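Long-range contacts in TetR family transcriptional regulator (Clostridium perfringens, PDB 6AZH), which probably binds operator DNA as a TetR-family dimer to control transcription, and is a putative regulator of fatty acid metabolism: residues 6-11 with 44-49; 14-19 with 98-103; 22-27 with 48-53; 90-95 with 176-181. All blocks are in the same frame, centred on the assembly; numbering follows the deposited sequence.

Contact 1 of 4, residues 6-11 with 44-49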
loop_
_atom_site.group_PDB
_atom_site.type_symbol
_atom_site.label_atom_id
_atom_site.label_comp_id
_atom_site.label_asym_id
_atom_site.label_seq_id
_atom_site.Cartn_x
_atom_site.Cartn_y
_atom_site.Cartn_z
ATOM N N ARG A 6 4.545 31.866 -5.005
ATOM C CA ARG A 6 3.380 31.442 -5.770
ATOM C C ARG A 6 3.769 30.399 -6.809
ATOM O O ARG A 6 3.041 29.423 -7.007
ATOM C CB ARG A 6 2.687 32.631 -6.436
ATOM C CG ARG A 6 1.404 32.263 -7.184
ATOM C CD ARG A 6 1.670 31.971 -8.660
ATOM N NE ARG A 6 0.513 31.392 -9.327
ATOM C CZ ARG A 6 0.450 31.180 -10.632
ATOM N NH1 ARG A 6 1.481 31.504 -11.399
ATOM N NH2 ARG A 6 -0.644 30.664 -11.168
ATOM N N THR A 7 4.912 30.589 -7.477
ATOM C CA THR A 7 5.308 29.674 -8.545
ATOM C C THR A 7 5.497 28.259 -8.011
ATOM O O THR A 7 4.947 27.293 -8.558
ATOM C CB THR A 7 6.590 30.168 -9.206
ATOM O OG1 THR A 7 6.289 31.341 -9.975
ATOM C CG2 THR A 7 7.169 29.092 -10.112
ATOM N N LYS A 8 6.252 28.124 -6.921
ATOM C CA LYS A 8 6.496 26.796 -6.371
ATOM C C LYS A 8 5.235 26.212 -5.746
ATOM O O LYS A 8 4.963 25.015 -5.905
ATOM C CB LYS A 8 7.645 26.857 -5.375
ATOM C CG LYS A 8 9.007 26.958 -6.055
ATOM C CD LYS A 8 10.118 27.083 -5.035
ATOM C CE LYS A 8 11.438 26.559 -5.591
ATOM N NZ LYS A 8 12.129 27.587 -6.408
ATOM N N LYS A 9 4.432 27.033 -5.054
ATOM C CA LYS A 9 3.186 26.519 -4.485
ATOM C C LYS A 9 2.229 26.043 -5.571
ATOM O O LYS A 9 1.581 25.001 -5.421
ATOM C CB LYS A 9 2.495 27.575 -3.615
ATOM C CG LYS A 9 1.139 27.098 -3.046
ATOM C CD LYS A 9 0.755 27.873 -1.784
ATOM C CE LYS A 9 -0.352 27.170 -0.995
ATOM N NZ LYS A 9 -1.661 27.230 -1.700
ATOM N N ALA A 10 2.120 26.793 -6.676
ATOM C CA ALA A 10 1.217 26.394 -7.745
ATOM C C ALA A 10 1.678 25.093 -8.390
ATOM O O ALA A 10 0.861 24.204 -8.654
ATOM C CB ALA A 10 1.119 27.511 -8.802
ATOM N N ILE A 11 2.982 24.977 -8.651
ATOM C CA ILE A 11 3.550 23.751 -9.210
ATOM C C ILE A 11 3.358 22.607 -8.234
ATOM O O ILE A 11 2.947 21.504 -8.614
ATOM C CB ILE A 11 5.040 23.963 -9.541
ATOM C CG1 ILE A 11 5.181 24.895 -10.756
ATOM C CG2 ILE A 11 5.765 22.629 -9.806
ATOM C CD1 ILE A 11 6.550 25.472 -10.911
ATOM N N TYR A 44 10.622 26.042 -15.815
ATOM C CA TYR A 44 11.944 25.488 -16.051
ATOM C C TYR A 44 13.042 26.311 -15.391
ATOM O O TYR A 44 14.128 25.781 -15.135
ATOM C CB TYR A 44 12.191 25.369 -17.559
ATOM C CG TYR A 44 11.621 24.115 -18.204
ATOM C CD1 TYR A 44 12.006 22.840 -17.773
ATOM C CD2 TYR A 44 10.724 24.208 -19.256
ATOM C CE1 TYR A 44 11.505 21.696 -18.387
ATOM C CE2 TYR A 44 10.218 23.074 -19.885
ATOM C CZ TYR A 44 10.600 21.825 -19.439
ATOM O OH TYR A 44 10.081 20.712 -20.056
ATOM N N TYR A 45 12.782 27.590 -15.094
ATOM C CA TYR A 45 13.738 28.359 -14.312
ATOM C C TYR A 45 13.881 27.785 -12.908
ATOM O O TYR A 45 14.946 27.900 -12.292
ATOM C CB TYR A 45 13.305 29.822 -14.247
ATOM C CG TYR A 45 14.301 30.717 -13.548
ATOM C CD1 TYR A 45 14.113 31.095 -12.223
ATOM C CD2 TYR A 45 15.435 31.181 -14.209
ATOM C CE1 TYR A 45 15.024 31.909 -11.574
ATOM C CE2 TYR A 45 16.351 31.998 -13.566
ATOM C CZ TYR A 45 16.139 32.356 -12.250
ATOM O OH TYR A 45 17.042 33.166 -11.602
ATOM N N ASN A 46 12.831 27.145 -12.403
ATOM C CA ASN A 46 12.797 26.614 -11.045
ATOM C C ASN A 46 13.112 25.125 -10.963
ATOM O O ASN A 46 13.704 24.684 -9.970
ATOM C CB ASN A 46 11.417 26.868 -10.427
ATOM C CG ASN A 46 11.219 28.317 -10.020
ATOM O OD1 ASN A 46 11.540 28.697 -8.896
ATOM N ND2 ASN A 46 10.681 29.129 -10.925
ATOM N N PHE A 47 12.732 24.351 -11.978
ATOM C CA PHE A 47 12.868 22.898 -11.987
ATOM C C PHE A 47 13.316 22.454 -13.370
ATOM O O PHE A 47 12.679 22.815 -14.363
ATOM C CB PHE A 47 11.537 22.220 -11.642
ATOM C CG PHE A 47 10.989 22.607 -10.302
ATOM C CD1 PHE A 47 11.554 22.109 -9.143
ATOM C CD2 PHE A 47 9.897 23.456 -10.202
ATOM C CE1 PHE A 47 11.055 22.474 -7.888
ATOM C CE2 PHE A 47 9.382 23.814 -8.950
ATOM C CZ PHE A 47 9.959 23.315 -7.801
ATOM N N LYS A 48 14.392 21.665 -13.437
ATOM C CA LYS A 48 14.952 21.260 -14.726
ATOM C C LYS A 48 14.159 20.159 -15.411
ATOM O O LYS A 48 14.293 19.992 -16.625
ATOM C CB LYS A 48 16.395 20.780 -14.553
ATOM C CG LYS A 48 17.382 21.850 -14.111
ATOM C CD LYS A 48 18.807 21.307 -14.137
ATOM C CE LYS A 48 19.619 21.789 -12.937
ATOM N NZ LYS A 48 19.980 23.234 -13.050
ATOM N N SER A 49 13.350 19.398 -14.674
ATOM C CA SER A 49 12.767 18.174 -15.208
ATOM C C SER A 49 11.589 17.748 -14.340
ATOM O O SER A 49 11.398 18.242 -13.228
ATOM C CB SER A 49 13.802 17.044 -15.256
ATOM O OG SER A 49 14.135 16.634 -13.937
HETATM O O HOH W 1 14.346 26.142 -7.451
#
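Helix 6-11 and the end of helix 40-46 are nearest at K8 and N46, their CA atoms 7.8 Å apart, and F47 is the first residue to leave helical geometry. Within the TetR-type DNA-binding domain, this joins the first helix to the end of the second helix of the helix-turn-helix, the recognition helix in this family. The buried part is apolar: I11 and F47 meet tip to tip, with I11 CD1 3.8 Å from F47 CE2, in the plane of the ring at its edge. I11 CG2 touches the same ring carbon at 3.9 Å. Behind this pair, I53 and F56 of helix 50-74 continue the core. Nearer the surface, T7 CG2 packs at 3.6 Å against N46 ND2, which donates to T42 O. The K8 chain runs obliquely across F47, CG lying 4.2 Å from F47 CZ, and bends only at chi4 (83°), which turns the ammonium to N46. A water accepts from K8 NZ and donates to N46 O, tying the lysine to the backbone as well. The direct bond, K8 NZ to N46 OD1, measures 2.8 Å, with a C=O...N angle of 138°, in the carbonyl plane, on a lone pair.

Contact 2 of 4, residues 14-19 with 98-103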
loop_
_atom_site.group_PDB
_atom_site.type_symbol
_atom_site.label_atom_id
_atom_site.label_comp_id
_atom_site.label_asym_id
_atom_site.label_seq_id
_atom_site.Cartn_x
_atom_site.Cartn_y
_atom_site.Cartn_z
ATOM N N ALA A 14 -0.405 21.608 -8.221
ATOM C CA ALA A 14 -0.782 20.985 -9.481
ATOM C C ALA A 14 -0.060 19.664 -9.688
ATOM O O ALA A 14 -0.651 18.703 -10.201
ATOM C CB ALA A 14 -0.503 21.933 -10.661
ATOM N N ALA A 15 1.224 19.602 -9.338
ATOM C CA ALA A 15 1.983 18.381 -9.574
ATOM C C ALA A 15 1.403 17.224 -8.772
ATOM O O ALA A 15 1.335 16.092 -9.261
ATOM C CB ALA A 15 3.453 18.584 -9.212
ATOM N N ILE A 16 0.978 17.490 -7.539
ATOM C CA ILE A 16 0.356 16.424 -6.750
ATOM C C ILE A 16 -0.803 15.805 -7.518
ATOM O O ILE A 16 -0.910 14.579 -7.631
ATOM C CB ILE A 16 -0.108 16.951 -5.381
ATOM C CG1 ILE A 16 1.082 17.098 -4.442
ATOM C CG2 ILE A 16 -1.110 15.989 -4.780
ATOM C CD1 ILE A 16 0.809 18.012 -3.269
ATOM N N ASN A 17 -1.691 16.648 -8.062
ATOM C CA ASN A 17 -2.872 16.125 -8.744
ATOM C C ASN A 17 -2.508 15.415 -10.045
ATOM O O ASN A 17 -3.071 14.359 -10.355
ATOM C CB ASN A 17 -3.875 17.244 -8.995
ATOM C CG ASN A 17 -4.581 17.662 -7.743
ATOM O OD1 ASN A 17 -4.827 16.842 -6.854
ATOM N ND2 ASN A 17 -4.903 18.945 -7.647
ATOM N N VAL A 18 -1.561 15.959 -10.813
ATOM C CA VAL A 18 -1.147 15.297 -12.050
ATOM C C VAL A 18 -0.532 13.937 -11.741
ATOM O O VAL A 18 -0.936 12.909 -12.304
ATOM C CB VAL A 18 -0.171 16.186 -12.841
ATOM C CG1 VAL A 18 0.350 15.430 -14.042
ATOM C CG2 VAL A 18 -0.873 17.477 -13.297
ATOM N N PHE A 19 0.455 13.911 -10.840
ATOM C CA PHE A 19 1.078 12.648 -10.451
ATOM C C PHE A 19 0.047 11.667 -9.881
ATOM O O PHE A 19 0.106 10.469 -10.165
ATOM C CB PHE A 19 2.192 12.901 -9.430
ATOM C CG PHE A 19 3.453 13.481 -10.013
ATOM C CD1 PHE A 19 4.064 12.888 -11.113
ATOM C CD2 PHE A 19 4.049 14.601 -9.435
ATOM C CE1 PHE A 19 5.241 13.412 -11.638
ATOM C CE2 PHE A 19 5.226 15.135 -9.948
ATOM C CZ PHE A 19 5.826 14.539 -11.059
ATOM N N ARG A 98 -5.148 13.238 0.399
ATOM C CA ARG A 98 -5.310 11.933 -0.233
ATOM C C ARG A 98 -4.565 11.855 -1.555
ATOM O O ARG A 98 -3.944 10.829 -1.860
ATOM C CB ARG A 98 -6.786 11.626 -0.428
ATOM C CG ARG A 98 -7.411 10.967 0.803
ATOM C CD ARG A 98 -8.925 10.962 0.692
ATOM N NE ARG A 98 -9.475 12.275 1.009
ATOM C CZ ARG A 98 -10.682 12.697 0.636
ATOM N NH1 ARG A 98 -11.480 11.905 -0.075
ATOM N NH2 ARG A 98 -11.091 13.916 0.977
ATOM N N ALA A 99 -4.615 12.927 -2.354
ATOM C CA ALA A 99 -3.903 12.917 -3.630
ATOM C C ALA A 99 -2.407 12.717 -3.417
ATOM O O ALA A 99 -1.774 11.886 -4.088
ATOM C CB ALA A 99 -4.181 14.212 -4.402
ATOM N N PHE A 100 -1.826 13.471 -2.479
ATOM C CA PHE A 100 -0.404 13.338 -2.176
ATOM C C PHE A 100 -0.051 11.906 -1.792
ATOM O O PHE A 100 0.957 11.357 -2.258
ATOM C CB PHE A 100 -0.009 14.312 -1.055
ATOM C CG PHE A 100 1.405 14.140 -0.576
ATOM C CD1 PHE A 100 2.456 14.716 -1.250
ATOM C CD2 PHE A 100 1.684 13.412 0.563
ATOM C CE1 PHE A 100 3.791 14.539 -0.815
ATOM C CE2 PHE A 100 2.983 13.249 1.003
ATOM C CZ PHE A 100 4.040 13.806 0.318
ATOM N N PHE A 101 -0.863 11.283 -0.938
ATOM C CA PHE A 101 -0.528 9.945 -0.468
ATOM C C PHE A 101 -0.613 8.915 -1.589
ATOM O O PHE A 101 0.212 8.001 -1.648
ATOM C CB PHE A 101 -1.429 9.553 0.701
ATOM C CG PHE A 101 -0.824 8.514 1.579
ATOM C CD1 PHE A 101 0.104 8.873 2.542
ATOM C CD2 PHE A 101 -1.157 7.181 1.424
ATOM C CE1 PHE A 101 0.671 7.921 3.355
ATOM C CE2 PHE A 101 -0.589 6.219 2.236
ATOM C CZ PHE A 101 0.333 6.590 3.193
ATOM N N LYS A 102 -1.582 9.064 -2.502
ATOM C CA LYS A 102 -1.656 8.194 -3.677
ATOM C C LYS A 102 -0.428 8.348 -4.565
ATOM O O LYS A 102 0.094 7.358 -5.103
ATOM C CB LYS A 102 -2.908 8.515 -4.490
ATOM C CG LYS A 102 -4.203 8.099 -3.831
ATOM C CD LYS A 102 -5.373 8.619 -4.644
ATOM C CE LYS A 102 -6.659 8.480 -3.881
ATOM N NZ LYS A 102 -7.684 9.363 -4.488
HETATM N N MSE A 103 0.006 9.588 -4.780
HETATM C CA MSE A 103 1.217 9.866 -5.520
HETATM C C MSE A 103 2.395 9.097 -4.920
HETATM O O MSE A 103 3.151 8.445 -5.646
HETATM C CB MSE A 103 1.498 11.361 -5.503
HETATM C CG MSE A 103 2.966 11.697 -5.598
HETATM SE SE MSE A 103 3.225 13.567 -5.686
HETATM C CE MSE A 103 3.030 13.812 -3.925
#
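M103, a selenomethionine in this model, reaches from helix 98-103 to helix 14-19; the two axes come within 8.4 Å and cross at 56°. Its CB points toward the other helix, and CG, anti to the backbone N, passes 4.1 Å from F19 CB. The selenium follows, 3.9 Å from F19 CB, and lies 5.1 Å from the F19 ring centroid. At 61° off the ring normal this is an oblique Met-aromatic contact. A bend at chi3 (80°) then turns the terminal CE to I16, where it meets CG1 at 3.9 Å, the M103 and I16 side chains crossing at about a right angle. The other branch of I16, CG2, lies against the backbone of helix 98-103, touching A99 CB at 3.6 Å and F100 N at 3.5 Å, a close fit permitted by the small alanine. No hydrogen bond crosses the interface, so shape and apolar contact hold it. This is the junction between the DNA-binding domain and the C-terminal domain, a place through which TetR-family repressors can pass on ligand-induced movement. V57 of helix 50-74 touches both I16 and M103, while F101, directed away, packs on helix 147-165, so helix 98-106 lies between helices 6-26 and 147-165.

Contact 3 of 4, residues 22-27 with 48-53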
loop_
_atom_site.group_PDB
_atom_site.type_symbol
_atom_site.label_atom_id
_atom_site.label_comp_id
_atom_site.label_asym_id
_atom_site.label_seq_id
_atom_site.Cartn_x
_atom_site.Cartn_y
_atom_site.Cartn_z
ATOM N N SER A 22 -2.279 10.493 -13.093
ATOM C CA SER A 22 -1.673 9.831 -14.236
ATOM C C SER A 22 -0.493 8.948 -13.883
ATOM O O SER A 22 -0.015 8.219 -14.756
ATOM C CB SER A 22 -1.207 10.880 -15.261
ATOM O OG SER A 22 -2.266 11.756 -15.575
ATOM N N GLY A 23 -0.006 8.993 -12.645
ATOM C CA GLY A 23 1.216 8.294 -12.307
ATOM C C GLY A 23 2.438 9.018 -12.832
ATOM O O GLY A 23 2.325 9.977 -13.608
ATOM N N TYR A 24 3.617 8.549 -12.434
ATOM C CA TYR A 24 4.843 9.263 -12.761
ATOM C C TYR A 24 5.088 9.311 -14.266
ATOM O O TYR A 24 5.270 10.392 -14.843
ATOM C CB TYR A 24 6.028 8.616 -12.050
ATOM C CG TYR A 24 7.298 9.378 -12.275
ATOM C CD1 TYR A 24 8.193 8.993 -13.268
ATOM C CD2 TYR A 24 7.595 10.505 -11.512
ATOM C CE1 TYR A 24 9.356 9.697 -13.494
ATOM C CE2 TYR A 24 8.755 11.218 -11.731
ATOM C CZ TYR A 24 9.629 10.810 -12.721
ATOM O OH TYR A 24 10.783 11.502 -12.945
ATOM N N ASN A 25 5.106 8.145 -14.924
ATOM C CA ASN A 25 5.492 8.103 -16.338
ATOM C C ASN A 25 4.514 8.880 -17.213
ATOM O O ASN A 25 4.914 9.501 -18.212
ATOM C CB ASN A 25 5.592 6.655 -16.822
ATOM C CG ASN A 25 6.841 5.952 -16.318
ATOM O OD1 ASN A 25 7.768 6.587 -15.815
ATOM N ND2 ASN A 25 6.862 4.630 -16.438
ATOM N N GLY A 26 3.224 8.834 -16.877
ATOM C CA GLY A 26 2.205 9.534 -17.632
ATOM C C GLY A 26 2.109 11.020 -17.367
ATOM O O GLY A 26 1.470 11.729 -18.147
ATOM N N SER A 27 2.716 11.505 -16.287
ATOM C CA SER A 27 2.754 12.932 -16.007
ATOM C C SER A 27 3.846 13.593 -16.834
ATOM O O SER A 27 4.831 12.956 -17.215
ATOM C CB SER A 27 3.003 13.177 -14.527
ATOM O OG SER A 27 2.026 12.495 -13.745
ATOM N N LYS A 48 14.392 21.665 -13.437
ATOM C CA LYS A 48 14.952 21.260 -14.726
ATOM C C LYS A 48 14.159 20.159 -15.411
ATOM O O LYS A 48 14.293 19.992 -16.625
ATOM C CB LYS A 48 16.395 20.780 -14.553
ATOM C CG LYS A 48 17.382 21.850 -14.111
ATOM C CD LYS A 48 18.807 21.307 -14.137
ATOM C CE LYS A 48 19.619 21.789 -12.937
ATOM N NZ LYS A 48 19.980 23.234 -13.050
ATOM N N SER A 49 13.350 19.398 -14.674
ATOM C CA SER A 49 12.767 18.174 -15.208
ATOM C C SER A 49 11.589 17.748 -14.340
ATOM O O SER A 49 11.398 18.242 -13.228
ATOM C CB SER A 49 13.802 17.044 -15.256
ATOM O OG SER A 49 14.135 16.634 -13.937
ATOM N N LYS A 50 10.810 16.803 -14.871
ATOM C CA LYS A 50 9.740 16.173 -14.105
ATOM C C LYS A 50 10.269 15.535 -12.828
ATOM O O LYS A 50 9.632 15.628 -11.767
ATOM C CB LYS A 50 9.051 15.141 -14.998
ATOM C CG LYS A 50 8.031 14.262 -14.325
ATOM C CD LYS A 50 7.300 13.449 -15.382
ATOM C CE LYS A 50 8.028 12.185 -15.765
ATOM N NZ LYS A 50 7.340 11.524 -16.919
ATOM N N GLU A 51 11.436 14.884 -12.905
ATOM C CA GLU A 51 11.986 14.227 -11.724
ATOM C C GLU A 51 12.321 15.238 -10.641
ATOM O O GLU A 51 12.125 14.972 -9.451
ATOM C CB GLU A 51 13.233 13.415 -12.070
ATOM C CG GLU A 51 13.802 12.658 -10.844
ATOM C CD GLU A 51 14.691 11.480 -11.235
ATOM O OE1 GLU A 51 15.922 11.674 -11.328
ATOM O OE2 GLU A 51 14.166 10.361 -11.447
ATOM N N GLU A 52 12.821 16.410 -11.030
ATOM C CA GLU A 52 13.087 17.434 -10.025
ATOM C C GLU A 52 11.794 17.901 -9.375
ATOM O O GLU A 52 11.752 18.117 -8.156
ATOM C CB GLU A 52 13.854 18.609 -10.649
ATOM C CG GLU A 52 15.331 18.317 -10.870
ATOM C CD GLU A 52 16.193 19.570 -11.061
ATOM O OE1 GLU A 52 15.668 20.700 -10.975
ATOM O OE2 GLU A 52 17.409 19.416 -11.309
ATOM N N ILE A 53 10.718 18.038 -10.158
ATOM C CA ILE A 53 9.444 18.451 -9.576
ATOM C C ILE A 53 8.964 17.397 -8.590
ATOM O O ILE A 53 8.574 17.707 -7.457
ATOM C CB ILE A 53 8.384 18.708 -10.655
ATOM C CG1 ILE A 53 8.790 19.886 -11.563
ATOM C CG2 ILE A 53 7.036 19.011 -9.984
ATOM C CD1 ILE A 53 7.919 20.020 -12.806
HETATM O O HOH W 2 8.751 9.207 -17.435
#
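K48 and S49 set the start of helix 50-74, which packs on the kinked last turn of the first helix, residues 23-27, following the break at G23, within the TetR-type DNA-binding domain. K48 N donates to E52 OE1 along an almost straight line (179°), and S49, the N-cap, accepts from E52 N at its OG, so E52 fixes the first turn through both its side chain and its backbone. K50 comes next and carries the contact. Its chain leaves with CG anti to the backbone N, bends at chi3 (85°) and lays CE over one face of the Y24 ring, K50 CE 3.6 Å from Y24 CE1. The ammonium then reaches the kinked turn: K50 NZ bonds S27 O in the carbonyl plane at 2.9 Å and, from above its plane at 3.1 Å, Y24 O, which also accepts from S27 N. A water links it to N25 OD1, while N25 ND2 bonds N25 O of the second subunit. Lying 4.8 Å from the Y24 ring centroid, NZ also makes an off-centre cation-pi contact, and its charge probably stabilises the grouped carbonyls. E51, its carboxylate salt-bridged to R114, has CA at the Y24 ring edge and CB 3.2 Å from Y24 OH.

Contact 4 of 4, residues 90-95 with 176-181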
loop_
_atom_site.group_PDB
_atom_site.type_symbol
_atom_site.label_atom_id
_atom_site.label_comp_id
_atom_site.label_asym_id
_atom_site.label_seq_id
_atom_site.Cartn_x
_atom_site.Cartn_y
_atom_site.Cartn_z
ATOM N N GLN A 90 -2.268 10.357 11.915
ATOM C CA GLN A 90 -1.937 9.835 10.583
ATOM C C GLN A 90 -3.166 9.748 9.697
ATOM O O GLN A 90 -3.106 10.084 8.507
ATOM C CB GLN A 90 -1.289 8.450 10.681
ATOM C CG GLN A 90 0.110 8.438 11.230
ATOM C CD GLN A 90 0.820 7.103 11.022
ATOM O OE1 GLN A 90 2.036 7.066 10.870
ATOM N NE2 GLN A 90 0.061 6.011 11.009
ATOM N N PHE A 91 -4.288 9.283 10.251
ATOM C CA PHE A 91 -5.487 9.145 9.439
ATOM C C PHE A 91 -6.081 10.502 9.099
ATOM O O PHE A 91 -6.579 10.699 7.982
ATOM C CB PHE A 91 -6.510 8.266 10.152
ATOM C CG PHE A 91 -6.175 6.797 10.108
ATOM C CD1 PHE A 91 -6.038 6.147 8.893
ATOM C CD2 PHE A 91 -6.004 6.073 11.280
ATOM C CE1 PHE A 91 -5.732 4.803 8.838
ATOM C CE2 PHE A 91 -5.701 4.726 11.242
ATOM C CZ PHE A 91 -5.565 4.086 10.017
ATOM N N GLU A 92 -5.999 11.467 10.029
ATOM C CA GLU A 92 -6.434 12.820 9.702
ATOM C C GLU A 92 -5.554 13.414 8.610
ATOM O O GLU A 92 -6.063 13.989 7.638
ATOM C CB GLU A 92 -6.444 13.708 10.957
ATOM C CG GLU A 92 -7.623 13.414 11.877
ATOM C CD GLU A 92 -7.581 14.178 13.186
ATOM O OE1 GLU A 92 -6.622 14.944 13.405
ATOM O OE2 GLU A 92 -8.510 13.997 14.006
ATOM N N LEU A 93 -4.234 13.231 8.722
ATOM C CA LEU A 93 -3.321 13.747 7.702
ATOM C C LEU A 93 -3.556 13.066 6.364
ATOM O O LEU A 93 -3.585 13.728 5.320
ATOM C CB LEU A 93 -1.867 13.564 8.138
ATOM C CG LEU A 93 -0.867 14.620 7.674
ATOM C CD1 LEU A 93 -1.439 16.029 7.874
ATOM C CD2 LEU A 93 0.470 14.466 8.400
ATOM N N LEU A 94 -3.731 11.740 6.381
ATOM C CA LEU A 94 -4.060 11.009 5.160
ATOM C C LEU A 94 -5.330 11.551 4.519
ATOM O O LEU A 94 -5.374 11.794 3.313
ATOM C CB LEU A 94 -4.222 9.523 5.476
ATOM C CG LEU A 94 -4.777 8.667 4.354
ATOM C CD1 LEU A 94 -3.817 8.716 3.195
ATOM C CD2 LEU A 94 -4.954 7.240 4.854
ATOM N N TYR A 95 -6.381 11.739 5.319
ATOM C CA TYR A 95 -7.657 12.188 4.778
ATOM C C TYR A 95 -7.561 13.595 4.205
ATOM O O TYR A 95 -8.252 13.923 3.229
ATOM C CB TYR A 95 -8.735 12.132 5.861
ATOM C CG TYR A 95 -10.131 12.217 5.287
ATOM C CD1 TYR A 95 -10.565 11.290 4.351
ATOM C CD2 TYR A 95 -11.005 13.231 5.666
ATOM C CE1 TYR A 95 -11.833 11.358 3.813
ATOM C CE2 TYR A 95 -12.283 13.307 5.135
ATOM C CZ TYR A 95 -12.686 12.365 4.208
ATOM O OH TYR A 95 -13.947 12.418 3.662
ATOM N N LYS A 176 -14.656 7.254 12.459
ATOM C CA LYS A 176 -14.982 5.853 12.703
ATOM C C LYS A 176 -13.801 4.954 12.372
ATOM O O LYS A 176 -13.561 3.958 13.063
ATOM C CB LYS A 176 -16.210 5.443 11.888
ATOM C CG LYS A 176 -17.516 5.966 12.461
ATOM C CD LYS A 176 -18.719 5.530 11.636
ATOM C CE LYS A 176 -20.030 6.063 12.231
ATOM N NZ LYS A 176 -21.113 6.096 11.203
ATOM N N VAL A 177 -13.048 5.293 11.323
ATOM C CA VAL A 177 -11.901 4.473 10.946
ATOM C C VAL A 177 -10.808 4.566 11.995
ATOM O O VAL A 177 -10.201 3.552 12.360
ATOM C CB VAL A 177 -11.382 4.881 9.557
ATOM C CG1 VAL A 177 -10.060 4.214 9.296
ATOM C CG2 VAL A 177 -12.396 4.490 8.491
ATOM N N ILE A 178 -10.538 5.775 12.498
ATOM C CA ILE A 178 -9.565 5.926 13.579
ATOM C C ILE A 178 -9.951 5.053 14.761
ATOM O O ILE A 178 -9.127 4.310 15.299
ATOM C CB ILE A 178 -9.444 7.402 13.994
ATOM C CG1 ILE A 178 -8.742 8.207 12.914
ATOM C CG2 ILE A 178 -8.646 7.543 15.282
ATOM C CD1 ILE A 178 -8.890 9.720 13.099
ATOM N N ASP A 179 -11.214 5.127 15.183
ATOM C CA ASP A 179 -11.631 4.371 16.359
ATOM C C ASP A 179 -11.505 2.872 16.130
ATOM O O ASP A 179 -11.036 2.143 17.017
ATOM C CB ASP A 179 -13.065 4.736 16.743
ATOM C CG ASP A 179 -13.168 6.122 17.359
ATOM O OD1 ASP A 179 -12.119 6.708 17.711
ATOM O OD2 ASP A 179 -14.301 6.629 17.481
ATOM N N GLU A 180 -11.914 2.392 14.948
ATOM C CA GLU A 180 -11.889 0.955 14.683
ATOM C C GLU A 180 -10.460 0.446 14.578
ATOM O O GLU A 180 -10.126 -0.603 15.134
ATOM C CB GLU A 180 -12.651 0.619 13.389
ATOM C CG GLU A 180 -14.164 0.755 13.463
ATOM C CD GLU A 180 -14.904 -0.578 13.352
ATOM O OE1 GLU A 180 -14.250 -1.646 13.329
ATOM O OE2 GLU A 180 -16.157 -0.550 13.288
ATOM N N ILE A 181 -9.608 1.167 13.842
ATOM C CA ILE A 181 -8.243 0.701 13.626
ATOM C C ILE A 181 -7.456 0.731 14.925
ATOM O O ILE A 181 -6.615 -0.144 15.177
ATOM C CB ILE A 181 -7.555 1.535 12.531
ATOM C CG1 ILE A 181 -8.257 1.323 11.182
ATOM C CG2 ILE A 181 -6.079 1.174 12.438
ATOM C CD1 ILE A 181 -7.787 0.134 10.417
#
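The F91 ring is the one flat group that touches across this contact, and V177, I178 and I181 of helix 176-181 meet it from different sides. Over one face sits V177 CG1, 4.4 Å from F91 CE1. At the edge, near the ring plane, I181 CG2 approaches F91 CE2 at 3.8 Å, the two side chains crossing at about a right angle. I178 approaches obliquely, near the root of the ring: its CG1 meets F91 CB at 3.6 Å and F91 CD2 at 3.8 Å, and the two side chains run past each other in opposite directions. The F91 chi1 of -76°, with CG beside the backbone N, sets the ring in this position. Beyond I178 CG1, the terminal CD1 reaches E92 CG at 4.1 Å, touching only the aliphatic part of the glutamate, whose carboxylate is engaged in a salt bridge with K88. The helices run roughly antiparallel, the short segments at 145°, with axes 10.3 Å apart at closest approach, a spacing bridged by these large side chains. S157 and T161 of helix 147-165 also touch F91. Helices 147-165 and 174-187 are placed like the pair that forms the dimer bundle of TetR-family proteins: V177 packs on L149 and I181 on S153 of the second subunit. With no hydrogen bond across it, the contact depends on apolar burial and shape, and connects helix 79-96 to the dimer interface.

Helix 6-26 opens three of the four contacts in turn. Contact 1 closes first, at 44-49, and contact 3, begun at 22-27, closes almost immediately after; they share K48 and S49 and meet through F47 and I53, both within the DNA-binding domain. Contact 2 starts between them but closes far later, at 98-103: it crosses contact 1, encloses contact 3, and joins this domain to the C-terminal one. Before it closes, contact 4 opens at 90-95, so these two also cross, touching through L94 and F101. Closing at 176-181, contact 4 lies in series with contacts 1 and 3, across the chain's centre from both, and extends the connection to the dimer interface.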